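Local coordinates for GARP domain-containing protein (Trypanosoma brucei brucei TREU927, PDB 6XZ6) that serves as a trypanosome receptor for the host complement regulator factor H and increases transmission of the parasite to tsetse flies, at residues A[53-58]-A[75-80]; A[45-50]-A[197-202]; A[67-72]-A[209-214]. All blocks are in the same frame, centred on the assembly; numbering follows the deposited sequence.

Interaction 1. Residues A[53-58]-A[75-80]; sequences KAAKRA and RAREAA
A76 places its methyl group against that of A58, CB to CB 3.9 Å, and its carbonyl oxygen against the next inward-facing residue of 53-58, with A76 O 3.6 Å from A55 CB. Two alanines of 53-58, A55 and A58, direct their CB atoms at the second helix, and the pairing runs antiparallel, A58 meeting A76 while A55 reaches from A76 O to A80. R77 follows beside this line of methyl groups. Its CG is anti to the backbone N (chi1 173°), and further bends at chi2 and chi3 fold the chain back across the gap to the first helix. The guanidinium then lies over A55, whose CB is 3.5 Å above the plane of the group and displaced toward its rim; NH2, 3.6 Å from A55 CB, belongs to this apolar approach. The same NH2 finds its polar partner one turn further along the first helix, in a salt bridge with E59. A80, a turn beyond A76, completes the row by meeting A55 CB with its own CB at 3.7 Å. The segments are nearly antiparallel, at 162°, and their axes approach to 8.2 Å, as two arms of a helical hairpin joined by the short connection between helix 4-61 and helix 67-125. Helix 165-208 packs alongside, where A205 touches both A54 and A79. No hydrogen bond crosses between the two segments. The contact is therefore one of methyl groups against methyl groups and backbone, and side chains of a single carbon permit the close helix spacing, while the one charged group turns a flat face to an alanine and has its charge met by E59, a turn beyond A55.

Interaction 2. Residues A[45-50]-A[197-202]; sequences KKAAKE and AADDAK
K202 and E50 run side by side across this contact and point the same way, so that the carboxylate of E50 lies alongside the aliphatic part of the lysine. The nearest approach between them is E50 OE2 to K202 CD, 3.5 Å. E50 OE2 and K202 NZ stand 4.1 Å apart, beyond a salt bridge, though the opposite charges probably still attract. The backbone of 197-202 sets K202 CB 3.4 Å from A47 O. From there CG is anti to the backbone N (chi1 159°), which brings it near E50 CB. A bend at chi3 (87°) then turns CE out of the line of the preceding carbons. NZ finishes near the preceding turn of its own helix and makes a salt bridge there, K202 NZ to D199 OD1 at 3.6 Å. The two segments are nearly parallel, at 20°, with axes 8.3 Å apart; they belong to the first and third long helices of an up-down-up bundle, and helix 67-125, running between them in the sequence, covers A198 and A201 through A86, V82 and A83. A47 is the buried centre of the contact. Its methyl group faces the turn from A198 to K202, approaching A198 CB at 3.8 Å and A198 O at 3.5 Å, while D199 OD1 also comes within 3.6 Å of A47 CB. D199 leaves its helix heading away from 45-50, but its carboxylate swings back far enough for this touch. That carboxylate also lies close to E43, a like charge, which the ammonium group of K202 would be expected to offset in part.

Interaction 3. Residues A[67-72]-A[209-214]; sequences SEQQQA and AAQFPE
The side chain of Q211 overlaps both Q69 and A72, with its OE1 3.4 Å from Q69 CG and its NE2 3.8 Å from A72 CB. The two glutamines cross obliquely, their amide planes 32° apart, and no hydrogen bond joins them. Q211 CG sits between the backbone N and the carbonyl carbon (chi1 68°), a torsion that brings it over the centre of the F212 ring, 3.5 Å above one face. The ring itself meets the first turn of helix 67-125 with its edge: F212 CZ lies 3.2 Å from Q69 O and 3.9 Å from A72 CB, both near the ring plane, while Q69 NE2 approaches CE1. A type I turn from A209 to F212, following helix 165-208, presents these two side chains together. The turn is also tied to helix 4-61, where R57 NH1 hydrogen-bonds F212 O and A58 touches the ring. The contact thus lays the segment after helix 165-208 against the start of helix 67-125, with the Q211 amide set against Q69 and A72. No hydrogen bond crosses the segments; polar atoms lie against carbon, Q69 O at the ring edge of F212.

In the fold
From the N terminus, helix 4-61 first supplies 45-50, then 53-58. Interaction 1 closes the shortest loop, the hairpin turn into helix 67-125, and lies nested inside the much longer loop that interaction 2 closes by bringing in helix 165-208. Interaction 3 starts within that loop, at 67-72, but ends beyond it, at 209-214, and so crosses both of the others. Together they tie all three long helices and the C-terminal tail at one end of the bundle. Interactions 1 and 2 adjoin through A79 and A201, and interactions 1 and 3 through R57 and F212; interactions 2 and 3 remain about 8 Å apart at their nearest atoms.

Interaction 1. Residues A[53-58]-A[75-80]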
ATOM      1  N   LYS A  53      17.977  13.961 -31.277  1.00 54.71           N
ATOM      2  CA  LYS A  53      18.209  13.602 -32.664  1.00 57.48           C
ATOM      3  C   LYS A  53      17.694  14.729 -33.580  1.00 62.84           C
ATOM      4  O   LYS A  53      18.458  15.206 -34.419  1.00 65.61           O
ATOM      5  CB  LYS A  53      17.629  12.193 -32.946  1.00 61.60           C
ATOM      6  CG  LYS A  53      16.808  11.965 -34.230  1.00 70.70           C
ATOM      7  CD  LYS A  53      15.467  11.233 -33.949  1.00 80.25           C
ATOM      8  CE  LYS A  53      15.593   9.773 -33.543  1.00 92.02           C
ATOM      9  NZ  LYS A  53      14.268   9.096 -33.460  1.00104.00           N
ATOM     10  N   ALA A  54      16.467  15.230 -33.331  1.00 56.86           N
ATOM     11  CA  ALA A  54      15.826  16.314 -34.084  1.00 58.20           C
ATOM     12  C   ALA A  54      16.662  17.606 -34.037  1.00 62.79           C
ATOM     13  O   ALA A  54      16.863  18.250 -35.069  1.00 64.24           O
ATOM     14  CB  ALA A  54      14.424  16.565 -33.541  1.00 58.55           C
ATOM     15  N   ALA A  55      17.183  17.950 -32.839  1.00 57.24           N
ATOM     16  CA  ALA A  55      18.011  19.122 -32.599  1.00 56.01           C
ATOM     17  C   ALA A  55      19.289  19.002 -33.394  1.00 63.26           C
ATOM     18  O   ALA A  55      19.775  20.007 -33.893  1.00 64.28           O
ATOM     19  CB  ALA A  55      18.332  19.243 -31.127  1.00 53.47           C
ATOM     20  N   LYS A  56      19.814  17.775 -33.543  1.00 60.90           N
ATOM     21  CA  LYS A  56      21.030  17.502 -34.301  1.00 62.32           C
ATOM     22  C   LYS A  56      20.794  17.610 -35.811  1.00 69.71           C
ATOM     23  O   LYS A  56      21.650  18.128 -36.524  1.00 70.98           O
ATOM     24  CB  LYS A  56      21.636  16.151 -33.908  1.00 64.82           C
ATOM     25  CG  LYS A  56      22.550  16.235 -32.681  1.00 72.87           C
ATOM     26  CD  LYS A  56      23.137  14.857 -32.345  1.00 83.26           C
ATOM     27  CE  LYS A  56      23.847  14.791 -31.015  1.00 90.15           C
ATOM     28  NZ  LYS A  56      24.120  13.380 -30.622  1.00 96.39           N
ATOM     29  N   ARG A  57      19.618  17.169 -36.286  1.00 67.78           N
ATOM     30  CA  ARG A  57      19.172  17.244 -37.686  1.00 70.35           C
ATOM     31  C   ARG A  57      18.936  18.722 -38.069  1.00 76.93           C
ATOM     32  O   ARG A  57      19.262  19.128 -39.187  1.00 79.91           O
ATOM     33  CB  ARG A  57      17.894  16.389 -37.866  1.00 67.00           C
ATOM     34  CG  ARG A  57      17.117  16.609 -39.149  1.00 70.02           C
ATOM     35  CD  ARG A  57      15.868  15.759 -39.186  1.00 77.12           C
ATOM     36  NE  ARG A  57      14.991  16.125 -40.298  1.00 88.27           N
ATOM     37  CZ  ARG A  57      13.824  15.541 -40.567  1.00101.21           C
ATOM     38  NH1 ARG A  57      13.098  15.940 -41.605  1.00 77.31           N
ATOM     39  NH2 ARG A  57      13.377  14.551 -39.800  1.00 92.25           N
ATOM     40  N   ALA A  58      18.379  19.519 -37.137  1.00 72.23           N
ATOM     41  CA  ALA A  58      18.137  20.944 -37.347  1.00 72.61           C
ATOM     42  C   ALA A  58      19.441  21.759 -37.383  1.00 75.64           C
ATOM     43  O   ALA A  58      19.621  22.583 -38.275  1.00 76.94           O
ATOM     44  CB  ALA A  58      17.193  21.484 -36.286  1.00 71.54           C
ATOM     45  N   ARG A  75      15.282  26.750 -31.677  1.00 58.07           N
ATOM     46  CA  ARG A  75      13.986  26.325 -31.127  1.00 57.72           C
ATOM     47  C   ARG A  75      13.913  24.808 -30.888  1.00 60.11           C
ATOM     48  O   ARG A  75      13.274  24.374 -29.919  1.00 58.24           O
ATOM     49  CB  ARG A  75      12.840  26.748 -32.064  1.00 62.13           C
ATOM     50  CG  ARG A  75      12.450  28.213 -31.970  1.00 72.07           C
ATOM     51  CD  ARG A  75      11.025  28.412 -32.433  1.00 83.79           C
ATOM     52  NE  ARG A  75      10.564  29.771 -32.177  1.00 97.73           N
ATOM     53  CZ  ARG A  75       9.982  30.544 -33.086  1.00124.59           C
ATOM     54  NH1 ARG A  75       9.603  31.774 -32.772  1.00119.43           N
ATOM     55  NH2 ARG A  75       9.772  30.092 -34.316  1.00117.09           N
ATOM     56  N   ALA A  76      14.524  24.008 -31.804  1.00 56.87           N
ATOM     57  CA  ALA A  76      14.609  22.544 -31.732  1.00 54.99           C
ATOM     58  C   ALA A  76      15.612  22.154 -30.654  1.00 54.49           C
ATOM     59  O   ALA A  76      15.448  21.114 -30.024  1.00 53.38           O
ATOM     60  CB  ALA A  76      15.043  21.972 -33.069  1.00 57.88           C
ATOM     61  N   ARG A  77      16.646  22.995 -30.433  1.00 48.62           N
ATOM     62  CA  ARG A  77      17.662  22.792 -29.397  1.00 45.55           C
ATOM     63  C   ARG A  77      17.069  23.074 -28.033  1.00 48.13           C
ATOM     64  O   ARG A  77      17.354  22.346 -27.092  1.00 48.41           O
ATOM     65  CB  ARG A  77      18.897  23.688 -29.637  1.00 45.85           C
ATOM     66  CG  ARG A  77      19.950  23.672 -28.532  1.00 52.80           C
ATOM     67  CD  ARG A  77      20.949  22.546 -28.703  1.00 68.18           C
ATOM     68  NE  ARG A  77      20.484  21.276 -28.141  1.00 78.37           N
ATOM     69  CZ  ARG A  77      20.808  20.080 -28.622  1.00 90.04           C
ATOM     70  NH1 ARG A  77      20.352  18.977 -28.039  1.00 83.69           N
ATOM     71  NH2 ARG A  77      21.577  19.976 -29.702  1.00 65.93           N
ATOM     72  N   GLU A  78      16.263  24.133 -27.914  1.00 43.64           N
ATOM     73  CA  GLU A  78      15.627  24.487 -26.656  1.00 40.95           C
ATOM     74  C   GLU A  78      14.587  23.446 -26.243  1.00 42.60           C
ATOM     75  O   GLU A  78      14.459  23.169 -25.047  1.00 41.86           O
ATOM     76  CB  GLU A  78      15.071  25.923 -26.687  1.00 43.72           C
ATOM     77  CG  GLU A  78      14.664  26.483 -25.319  1.00 55.52           C
ATOM     78  CD  GLU A  78      15.497  26.130 -24.095  1.00 71.47           C
ATOM     79  OE1 GLU A  78      14.913  25.573 -23.136  1.00 61.58           O
ATOM     80  OE2 GLU A  78      16.722  26.409 -24.089  1.00 62.00           O
ATOM     81  N   ALA A  79      13.901  22.828 -27.219  1.00 37.96           N
ATOM     82  CA  ALA A  79      12.908  21.782 -26.961  1.00 36.97           C
ATOM     83  C   ALA A  79      13.576  20.461 -26.577  1.00 39.36           C
ATOM     84  O   ALA A  79      13.057  19.725 -25.739  1.00 37.15           O
ATOM     85  CB  ALA A  79      12.033  21.586 -28.177  1.00 40.07           C
ATOM     86  N   ALA A  80      14.752  20.186 -27.146  1.00 38.14           N
ATOM     87  CA  ALA A  80      15.516  18.964 -26.875  1.00 37.69           C
ATOM     88  C   ALA A  80      15.997  18.970 -25.427  1.00 39.61           C
ATOM     89  O   ALA A  80      16.026  17.904 -24.790  1.00 39.19           O
ATOM     90  CB  ALA A  80      16.704  18.854 -27.833  1.00 39.23           C
TER

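Interaction 2. Residues A[45-50]-A[197-202]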
ATOM      1  N   LYS A  45      12.441   9.200 -21.422  1.00 31.42           N
ATOM      2  CA  LYS A  45      13.794   8.988 -21.919  1.00 31.62           C
ATOM      3  C   LYS A  45      13.785   8.785 -23.450  1.00 42.83           C
ATOM      4  O   LYS A  45      14.734   9.198 -24.116  1.00 44.23           O
ATOM      5  CB  LYS A  45      14.475   7.835 -21.190  1.00 32.03           C
ATOM      6  CG  LYS A  45      14.942   8.172 -19.775  1.00 36.87           C
ATOM      7  CD  LYS A  45      15.647   6.969 -19.180  1.00 45.26           C
ATOM      8  CE  LYS A  45      16.090   7.164 -17.755  1.00 58.90           C
ATOM      9  NZ  LYS A  45      16.244   5.849 -17.062  1.00 72.13           N
ATOM     10  N   LYS A  46      12.691   8.208 -24.020  1.00 43.14           N
ATOM     11  CA  LYS A  46      12.568   8.011 -25.480  1.00 45.90           C
ATOM     12  C   LYS A  46      12.285   9.342 -26.164  1.00 48.68           C
ATOM     13  O   LYS A  46      12.771   9.569 -27.264  1.00 51.37           O
ATOM     14  CB  LYS A  46      11.498   6.957 -25.873  1.00 50.52           C
ATOM     15  CG  LYS A  46      11.841   5.513 -25.474  1.00 67.12           C
ATOM     16  CD  LYS A  46      10.641   4.558 -25.642  1.00 80.01           C
ATOM     17  CE  LYS A  46      10.424   3.640 -24.446  1.00 86.09           C
ATOM     18  NZ  LYS A  46       8.979   3.320 -24.213  1.00 81.27           N
ATOM     19  N   ALA A  47      11.491  10.205 -25.526  1.00 42.20           N
ATOM     20  CA  ALA A  47      11.173  11.546 -26.009  1.00 42.60           C
ATOM     21  C   ALA A  47      12.441  12.421 -25.994  1.00 46.65           C
ATOM     22  O   ALA A  47      12.656  13.181 -26.936  1.00 48.17           O
ATOM     23  CB  ALA A  47      10.091  12.162 -25.134  1.00 42.05           C
ATOM     24  N   ALA A  48      13.299  12.285 -24.954  1.00 40.80           N
ATOM     25  CA  ALA A  48      14.550  13.037 -24.854  1.00 39.47           C
ATOM     26  C   ALA A  48      15.570  12.593 -25.913  1.00 46.91           C
ATOM     27  O   ALA A  48      16.260  13.434 -26.491  1.00 49.27           O
ATOM     28  CB  ALA A  48      15.137  12.906 -23.453  1.00 37.61           C
ATOM     29  N   LYS A  49      15.665  11.285 -26.176  1.00 44.00           N
ATOM     30  CA  LYS A  49      16.577  10.698 -27.175  1.00 44.91           C
ATOM     31  C   LYS A  49      16.176  11.151 -28.582  1.00 48.40           C
ATOM     32  O   LYS A  49      17.041  11.519 -29.378  1.00 49.44           O
ATOM     33  CB  LYS A  49      16.537   9.162 -27.059  1.00 48.50           C
ATOM     34  CG  LYS A  49      17.666   8.410 -27.760  1.00 67.78           C
ATOM     35  CD  LYS A  49      17.378   6.906 -27.771  1.00 77.57           C
ATOM     36  CE  LYS A  49      18.621   6.066 -27.855  1.00 82.11           C
ATOM     37  NZ  LYS A  49      18.321   4.644 -27.530  1.00 87.36           N
ATOM     38  N   GLU A  50      14.864  11.171 -28.859  1.00 44.90           N
ATOM     39  CA  GLU A  50      14.293  11.598 -30.134  1.00 48.03           C
ATOM     40  C   GLU A  50      14.419  13.103 -30.339  1.00 52.87           C
ATOM     41  O   GLU A  50      14.706  13.540 -31.457  1.00 55.83           O
ATOM     42  CB  GLU A  50      12.826  11.156 -30.265  1.00 51.04           C
ATOM     43  CG  GLU A  50      12.651   9.669 -30.521  1.00 68.86           C
ATOM     44  CD  GLU A  50      11.267   9.277 -31.007  1.00106.37           C
ATOM     45  OE1 GLU A  50      11.104   9.076 -32.234  1.00118.67           O
ATOM     46  OE2 GLU A  50      10.348   9.173 -30.161  1.00 94.82           O
ATOM     47  N   ALA A 197       5.279  16.185 -20.641  1.00 37.48           N
ATOM     48  CA  ALA A 197       6.101  17.375 -20.845  1.00 36.91           C
ATOM     49  C   ALA A 197       7.250  17.080 -21.819  1.00 41.81           C
ATOM     50  O   ALA A 197       7.497  17.897 -22.710  1.00 45.66           O
ATOM     51  CB  ALA A 197       6.647  17.851 -19.515  1.00 35.64           C
ATOM     52  N   ALA A 198       7.914  15.902 -21.679  1.00 34.70           N
ATOM     53  CA  ALA A 198       8.996  15.464 -22.565  1.00 34.38           C
ATOM     54  C   ALA A 198       8.468  15.137 -23.972  1.00 42.47           C
ATOM     55  O   ALA A 198       9.116  15.482 -24.944  1.00 44.04           O
ATOM     56  CB  ALA A 198       9.726  14.273 -21.973  1.00 33.05           C
ATOM     57  N   ASP A 199       7.285  14.526 -24.087  1.00 41.76           N
ATOM     58  CA  ASP A 199       6.670  14.195 -25.383  1.00 45.55           C
ATOM     59  C   ASP A 199       6.360  15.445 -26.182  1.00 50.58           C
ATOM     60  O   ASP A 199       6.724  15.514 -27.355  1.00 51.29           O
ATOM     61  CB  ASP A 199       5.391  13.354 -25.194  1.00 49.17           C
ATOM     62  CG  ASP A 199       5.635  11.868 -24.990  1.00 67.29           C
ATOM     63  OD1 ASP A 199       6.644  11.346 -25.534  1.00 70.08           O
ATOM     64  OD2 ASP A 199       4.805  11.216 -24.312  1.00 72.86           O
ATOM     65  N   ASP A 200       5.721  16.437 -25.531  1.00 47.79           N
ATOM     66  CA  ASP A 200       5.352  17.736 -26.107  1.00 50.16           C
ATOM     67  C   ASP A 200       6.582  18.459 -26.668  1.00 54.63           C
ATOM     68  O   ASP A 200       6.508  19.011 -27.768  1.00 58.56           O
ATOM     69  CB  ASP A 200       4.665  18.633 -25.047  1.00 51.61           C
ATOM     70  CG  ASP A 200       3.315  18.167 -24.493  1.00 65.39           C
ATOM     71  OD1 ASP A 200       2.789  17.126 -24.972  1.00 66.19           O
ATOM     72  OD2 ASP A 200       2.792  18.831 -23.572  1.00 72.27           O
ATOM     73  N   ALA A 201       7.709  18.446 -25.909  1.00 46.16           N
ATOM     74  CA  ALA A 201       8.985  19.049 -26.278  1.00 44.67           C
ATOM     75  C   ALA A 201       9.623  18.284 -27.439  1.00 49.33           C
ATOM     76  O   ALA A 201      10.108  18.923 -28.363  1.00 50.09           O
ATOM     77  CB  ALA A 201       9.922  19.092 -25.077  1.00 42.41           C
ATOM     78  N   LYS A 202       9.618  16.927 -27.409  1.00 46.08           N
ATOM     79  CA  LYS A 202      10.127  16.062 -28.490  1.00 47.41           C
ATOM     80  C   LYS A 202       9.431  16.452 -29.804  1.00 56.96           C
ATOM     81  O   LYS A 202      10.095  16.655 -30.819  1.00 59.67           O
ATOM     82  CB  LYS A 202       9.850  14.568 -28.178  1.00 48.82           C
ATOM     83  CG  LYS A 202       9.863  13.651 -29.416  1.00 60.13           C
ATOM     84  CD  LYS A 202       9.131  12.332 -29.208  1.00 65.09           C
ATOM     85  CE  LYS A 202       7.648  12.418 -29.493  1.00 72.57           C
ATOM     86  NZ  LYS A 202       6.941  11.173 -29.087  1.00 80.91           N
TER

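Interaction 3. Residues A[67-72]-A[209-214]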
ATOM      1  N   SER A  67      17.952  33.259 -41.777  1.00105.58           N
ATOM      2  CA  SER A  67      17.554  33.655 -40.424  1.00103.65           C
ATOM      3  C   SER A  67      16.303  32.926 -39.938  1.00108.12           C
ATOM      4  O   SER A  67      16.198  32.631 -38.746  1.00104.81           O
ATOM      5  CB  SER A  67      17.391  35.164 -40.321  1.00109.25           C
ATOM      6  OG  SER A  67      18.665  35.780 -40.395  1.00117.86           O
ATOM      7  N   GLU A  68      15.383  32.589 -40.863  1.00108.40           N
ATOM      8  CA  GLU A  68      14.151  31.850 -40.555  1.00108.87           C
ATOM      9  C   GLU A  68      14.334  30.310 -40.708  1.00108.78           C
ATOM     10  O   GLU A  68      13.362  29.560 -40.886  1.00109.80           O
ATOM     11  CB  GLU A  68      12.960  32.406 -41.368  1.00115.16           C
ATOM     12  CG  GLU A  68      12.568  33.830 -40.991  1.00132.42           C
ATOM     13  CD  GLU A  68      11.877  33.998 -39.648  1.00163.57           C
ATOM     14  OE1 GLU A  68      10.643  34.209 -39.645  1.00170.83           O
ATOM     15  OE2 GLU A  68      12.563  33.928 -38.601  1.00154.79           O
ATOM     16  N   GLN A  69      15.609  29.868 -40.613  1.00 99.89           N
ATOM     17  CA  GLN A  69      16.108  28.493 -40.678  1.00 96.50           C
ATOM     18  C   GLN A  69      17.013  28.248 -39.473  1.00 92.53           C
ATOM     19  O   GLN A  69      17.064  27.130 -38.965  1.00 89.65           O
ATOM     20  CB  GLN A  69      16.909  28.258 -41.968  1.00 99.64           C
ATOM     21  CG  GLN A  69      16.064  27.772 -43.135  1.00115.95           C
ATOM     22  CD  GLN A  69      16.874  27.033 -44.171  1.00128.28           C
ATOM     23  OE1 GLN A  69      17.953  27.476 -44.603  1.00119.75           O
ATOM     24  NE2 GLN A  69      16.350  25.886 -44.600  1.00119.82           N
ATOM     25  N   GLN A  70      17.749  29.297 -39.046  1.00 85.67           N
ATOM     26  CA  GLN A  70      18.650  29.301 -37.897  1.00 80.81           C
ATOM     27  C   GLN A  70      17.855  29.457 -36.595  1.00 80.07           C
ATOM     28  O   GLN A  70      18.262  28.941 -35.555  1.00 75.31           O
ATOM     29  CB  GLN A  70      19.695  30.409 -38.041  1.00 82.16           C
ATOM     30  CG  GLN A  70      20.852  30.026 -38.955  1.00 94.99           C
ATOM     31  CD  GLN A  70      22.087  30.868 -38.744  1.00108.41           C
ATOM     32  OE1 GLN A  70      22.142  31.754 -37.878  1.00 97.76           O
ATOM     33  NE2 GLN A  70      23.114  30.596 -39.542  1.00104.65           N
ATOM     34  N   GLN A  71      16.710  30.144 -36.670  1.00 79.08           N
ATOM     35  CA  GLN A  71      15.778  30.317 -35.559  1.00 78.50           C
ATOM     36  C   GLN A  71      15.121  28.953 -35.236  1.00 80.01           C
ATOM     37  O   GLN A  71      14.820  28.683 -34.074  1.00 77.38           O
ATOM     38  CB  GLN A  71      14.702  31.362 -35.926  1.00 83.74           C
ATOM     39  CG  GLN A  71      13.865  31.867 -34.739  1.00109.66           C
ATOM     40  CD  GLN A  71      14.703  32.499 -33.643  1.00131.15           C
ATOM     41  OE1 GLN A  71      15.281  33.584 -33.804  1.00127.93           O
ATOM     42  NE2 GLN A  71      14.789  31.825 -32.502  1.00120.80           N
ATOM     43  N   ALA A  72      14.915  28.107 -36.271  1.00 76.73           N
ATOM     44  CA  ALA A  72      14.346  26.767 -36.161  1.00 75.18           C
ATOM     45  C   ALA A  72      15.262  25.847 -35.345  1.00 73.77           C
ATOM     46  O   ALA A  72      14.780  25.199 -34.416  1.00 71.58           O
ATOM     47  CB  ALA A  72      14.098  26.184 -37.547  1.00 78.98           C
ATOM     48  N   ALA A 209      12.490  20.693 -36.954  1.00 76.27           N
ATOM     49  CA  ALA A 209      13.514  19.986 -37.729  1.00 77.52           C
ATOM     50  C   ALA A 209      12.985  19.311 -39.001  1.00 87.63           C
ATOM     51  O   ALA A 209      13.780  18.749 -39.766  1.00 88.92           O
ATOM     52  CB  ALA A 209      14.230  18.972 -36.855  1.00 75.20           C
ATOM     53  N   ALA A 210      11.658  19.377 -39.231  1.00 87.06           N
ATOM     54  CA  ALA A 210      10.994  18.762 -40.379  1.00 91.06           C
ATOM     55  C   ALA A 210      11.495  19.293 -41.729  1.00 98.92           C
ATOM     56  O   ALA A 210      11.583  18.528 -42.696  1.00101.54           O
ATOM     57  CB  ALA A 210       9.489  18.937 -40.261  1.00 93.27           C
ATOM     58  N   GLN A 211      11.860  20.587 -41.775  1.00 94.89           N
ATOM     59  CA  GLN A 211      12.340  21.261 -42.982  1.00 97.07           C
ATOM     60  C   GLN A 211      13.742  20.826 -43.448  1.00101.68           C
ATOM     61  O   GLN A 211      14.059  21.014 -44.622  1.00105.07           O
ATOM     62  CB  GLN A 211      12.266  22.792 -42.810  1.00 97.76           C
ATOM     63  CG  GLN A 211      13.224  23.383 -41.783  1.00101.57           C
ATOM     64  CD  GLN A 211      12.937  24.837 -41.500  1.00114.59           C
ATOM     65  OE1 GLN A 211      13.493  25.762 -42.119  1.00105.81           O
ATOM     66  NE2 GLN A 211      12.039  25.074 -40.560  1.00105.90           N
ATOM     67  N   PHE A 212      14.569  20.250 -42.549  1.00 95.07           N
ATOM     68  CA  PHE A 212      15.959  19.860 -42.836  1.00 94.38           C
ATOM     69  C   PHE A 212      16.170  18.368 -43.231  1.00 99.36           C
ATOM     70  O   PHE A 212      15.276  17.550 -42.997  1.00 98.59           O
ATOM     71  CB  PHE A 212      16.863  20.231 -41.648  1.00 92.11           C
ATOM     72  CG  PHE A 212      16.677  21.626 -41.102  1.00 92.62           C
ATOM     73  CD1 PHE A 212      17.214  22.731 -41.761  1.00 96.85           C
ATOM     74  CD2 PHE A 212      15.985  21.837 -39.917  1.00 92.28           C
ATOM     75  CE1 PHE A 212      17.057  24.020 -41.240  1.00 96.60           C
ATOM     76  CE2 PHE A 212      15.842  23.124 -39.389  1.00 93.99           C
ATOM     77  CZ  PHE A 212      16.376  24.205 -40.054  1.00 93.37           C
ATOM     78  N   PRO A 213      17.341  17.984 -43.822  1.00 97.44           N
ATOM     79  CA  PRO A 213      17.547  16.570 -44.178  1.00 98.76           C
ATOM     80  C   PRO A 213      17.928  15.692 -42.978  1.00100.67           C
ATOM     81  O   PRO A 213      18.668  16.142 -42.093  1.00 97.75           O
ATOM     82  CB  PRO A 213      18.707  16.623 -45.189  1.00102.14           C
ATOM     83  CG  PRO A 213      19.025  18.072 -45.401  1.00105.84           C
ATOM     84  CD  PRO A 213      18.516  18.791 -44.211  1.00 98.53           C
ATOM     85  N   GLU A 214      17.464  14.425 -42.974  1.00 98.40           N
ATOM     86  CA  GLU A 214      17.777  13.423 -41.938  1.00 96.18           C
ATOM     87  C   GLU A 214      19.253  12.947 -42.101  1.00101.27           C
ATOM     88  O   GLU A 214      19.841  13.163 -43.166  1.00104.09           O
ATOM     89  CB  GLU A 214      16.816  12.209 -42.049  1.00 99.30           C
ATOM     90  CG  GLU A 214      15.337  12.530 -41.848  1.00110.09           C
ATOM     91  CD  GLU A 214      14.314  11.413 -41.977  1.00131.65           C
ATOM     92  OE1 GLU A 214      14.560  10.439 -42.726  1.00125.55           O
ATOM     93  OE2 GLU A 214      13.244  11.527 -41.336  1.00124.85           O
TER